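Local coordinates for rhamnose ABC transporter, rhamnose-binding protein (Actinomyces odontolyticus ATCC 17982, PDB 5BQ3) that probably binds a sugar, likely rhamnose, outside the membrane and delivers it to an ABC transporter for uptake, at residues S76-E81 with P101-A106. Residues are numbered along the deposited sequence; the frame is centred on the assembly and turned at random.
Sequences SFINSE and PALQDA
Ile78 meets Ala102 and Leu103 where helices 75-83 and 100-109 run side by side on one face of the parallel sheet, successive helices of the Rossmann-like beta-alpha-beta layering of a periplasmic binding protein domain. The short segments lie nearly parallel, 11° apart, with axes 9.1 Å from each other. Ile78 suits the interface because its beta-branch spreads two arms: chi1 of -60° sets CG1 beside the backbone N and CG2 anti to it, which turns CG2 to Ala102 CB at 3.9 Å. CG2 also touches Leu103 CD2, which CD1 approaches to 4.0 Å, the two side chains crossing at about a right angle. Ala102, a single methyl, suits the closest point of the backbones, with Ile78 CA and Ala102 CA 6.2 Å apart. An alanine in place of Ile78 would probably open a gap between the helices beside Leu103 CD2. Farther out, Ile91 of strand 88-91 touches both Ile78 and Leu103, so these branched aliphatics also pack the helices against the sheet. Nearer the solvent, the partly exposed Asn79 suits its place because its amide oxygen can accept a hydrogen bond. A water bridges the helices there, donating to Asn79 OD1 at 2.9 Å and to Ala102 O at 2.7 Å.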
loop_
_atom_site.group_PDB
_atom_site.type_symbol
_atom_site.label_atom_id
_atom_site.label_comp_id
_atom_site.label_asym_id
_atom_site.label_seq_id
_atom_site.Cartn_x
_atom_site.Cartn_y
_atom_site.Cartn_z
ATOM N N SER A 76 10.703 10.140 19.545
ATOM C CA SER A 76 11.820 9.799 20.438
ATOM C C SER A 76 12.854 8.907 19.739
ATOM O O SER A 76 14.046 9.038 20.013
ATOM C CB SER A 76 11.315 9.119 21.707
ATOM O OG SER A 76 10.614 7.920 21.421
ATOM N N PHE A 77 12.397 8.026 18.827
ATOM C CA PHE A 77 13.242 7.103 18.064
ATOM C C PHE A 77 13.994 7.820 16.939
ATOM O O PHE A 77 15.132 7.441 16.659
ATOM C CB PHE A 77 12.416 5.932 17.506
ATOM C CG PHE A 77 11.888 5.025 18.589
ATOM C CD1 PHE A 77 12.669 3.994 19.098
ATOM C CD2 PHE A 77 10.623 5.222 19.129
ATOM C CE1 PHE A 77 12.191 3.173 20.120
ATOM C CE2 PHE A 77 10.145 4.403 20.154
ATOM C CZ PHE A 77 10.932 3.383 20.644
ATOM N N ILE A 78 13.378 8.851 16.309
ATOM C CA ILE A 78 14.014 9.650 15.249
ATOM C C ILE A 78 15.187 10.423 15.871
ATOM O O ILE A 78 16.301 10.344 15.358
ATOM C CB ILE A 78 13.012 10.593 14.505
ATOM C CG1 ILE A 78 11.873 9.799 13.823
ATOM C CG2 ILE A 78 13.738 11.476 13.473
ATOM C CD1 ILE A 78 10.546 10.554 13.724
ATOM N N ASN A 79 14.936 11.117 17.001
ATOM C CA ASN A 79 15.921 11.907 17.749
ATOM C C ASN A 79 17.086 11.047 18.253
ATOM O O ASN A 79 18.219 11.528 18.276
ATOM C CB ASN A 79 15.254 12.622 18.931
ATOM C CG ASN A 79 14.208 13.651 18.556
ATOM O OD1 ASN A 79 14.227 14.250 17.471
ATOM N ND2 ASN A 79 13.290 13.904 19.472
ATOM N N SER A 80 16.806 9.783 18.648
ATOM C CA SER A 80 17.795 8.817 19.137
ATOM C C SER A 80 18.792 8.436 18.041
ATOM O O SER A 80 19.989 8.339 18.314
ATOM C CB SER A 80 17.105 7.562 19.659
ATOM O OG SER A 80 16.354 7.832 20.831
ATOM N N GLU A 81 18.293 8.234 16.808
ATOM C CA GLU A 81 19.102 7.859 15.646
ATOM C C GLU A 81 19.973 9.021 15.166
ATOM O O GLU A 81 21.058 8.775 14.643
ATOM C CB GLU A 81 18.219 7.341 14.499
ATOM C CG GLU A 81 17.519 6.017 14.782
ATOM C CD GLU A 81 18.390 4.861 15.241
ATOM O OE1 GLU A 81 19.318 4.471 14.494
ATOM O OE2 GLU A 81 18.128 4.330 16.344
ATOM N N PRO A 101 8.919 17.823 12.729
ATOM C CA PRO A 101 10.050 18.577 13.309
ATOM C C PRO A 101 11.277 17.710 13.612
ATOM O O PRO A 101 12.400 18.185 13.450
ATOM C CB PRO A 101 9.467 19.162 14.600
ATOM C CG PRO A 101 8.013 19.107 14.427
ATOM C CD PRO A 101 7.751 17.880 13.629
ATOM N N ALA A 102 11.064 16.446 14.039
ATOM C CA ALA A 102 12.133 15.492 14.346
ATOM C C ALA A 102 12.873 15.074 13.072
ATOM O O ALA A 102 14.096 14.939 13.100
ATOM C CB ALA A 102 11.565 14.272 15.053
ATOM N N LEU A 103 12.135 14.902 11.954
ATOM C CA LEU A 103 12.694 14.531 10.650
ATOM C C LEU A 103 13.435 15.709 10.004
ATOM O O LEU A 103 14.402 15.491 9.276
ATOM C CB LEU A 103 11.600 14.011 9.704
ATOM C CG LEU A 103 10.926 12.679 10.050
ATOM C CD1 LEU A 103 9.791 12.384 9.086
ATOM C CD2 LEU A 103 11.918 11.529 10.064
ATOM N N GLN A 104 12.983 16.951 10.265
ATOM C CA GLN A 104 13.616 18.169 9.752
ATOM C C GLN A 104 14.947 18.412 10.467
ATOM O O GLN A 104 15.884 18.927 9.854
ATOM C CB GLN A 104 12.683 19.376 9.893
ATOM C CG GLN A 104 11.621 19.436 8.796
ATOM C CD GLN A 104 10.646 20.571 8.967
ATOM O OE1 GLN A 104 10.134 20.825 10.056
ATOM N NE2 GLN A 104 10.324 21.243 7.876
ATOM N N ASP A 105 15.036 18.004 11.751
ATOM C CA ASP A 105 16.252 18.086 12.566
ATOM C C ASP A 105 17.265 17.036 12.108
ATOM O O ASP A 105 18.466 17.224 12.291
ATOM C CB ASP A 105 15.928 17.900 14.059
ATOM C CG ASP A 105 15.356 19.117 14.765
ATOM O OD1 ASP A 105 15.600 20.257 14.293
ATOM O OD2 ASP A 105 14.715 18.937 15.824
ATOM N N ALA A 106 16.775 15.932 11.513
ATOM C CA ALA A 106 17.609 14.863 10.969
ATOM C C ALA A 106 18.286 15.339 9.684
ATOM O O ALA A 106 19.490 15.136 9.519
ATOM C CB ALA A 106 16.771 13.620 10.706
HETATM O O HOH W 1 15.842 14.758 15.169
#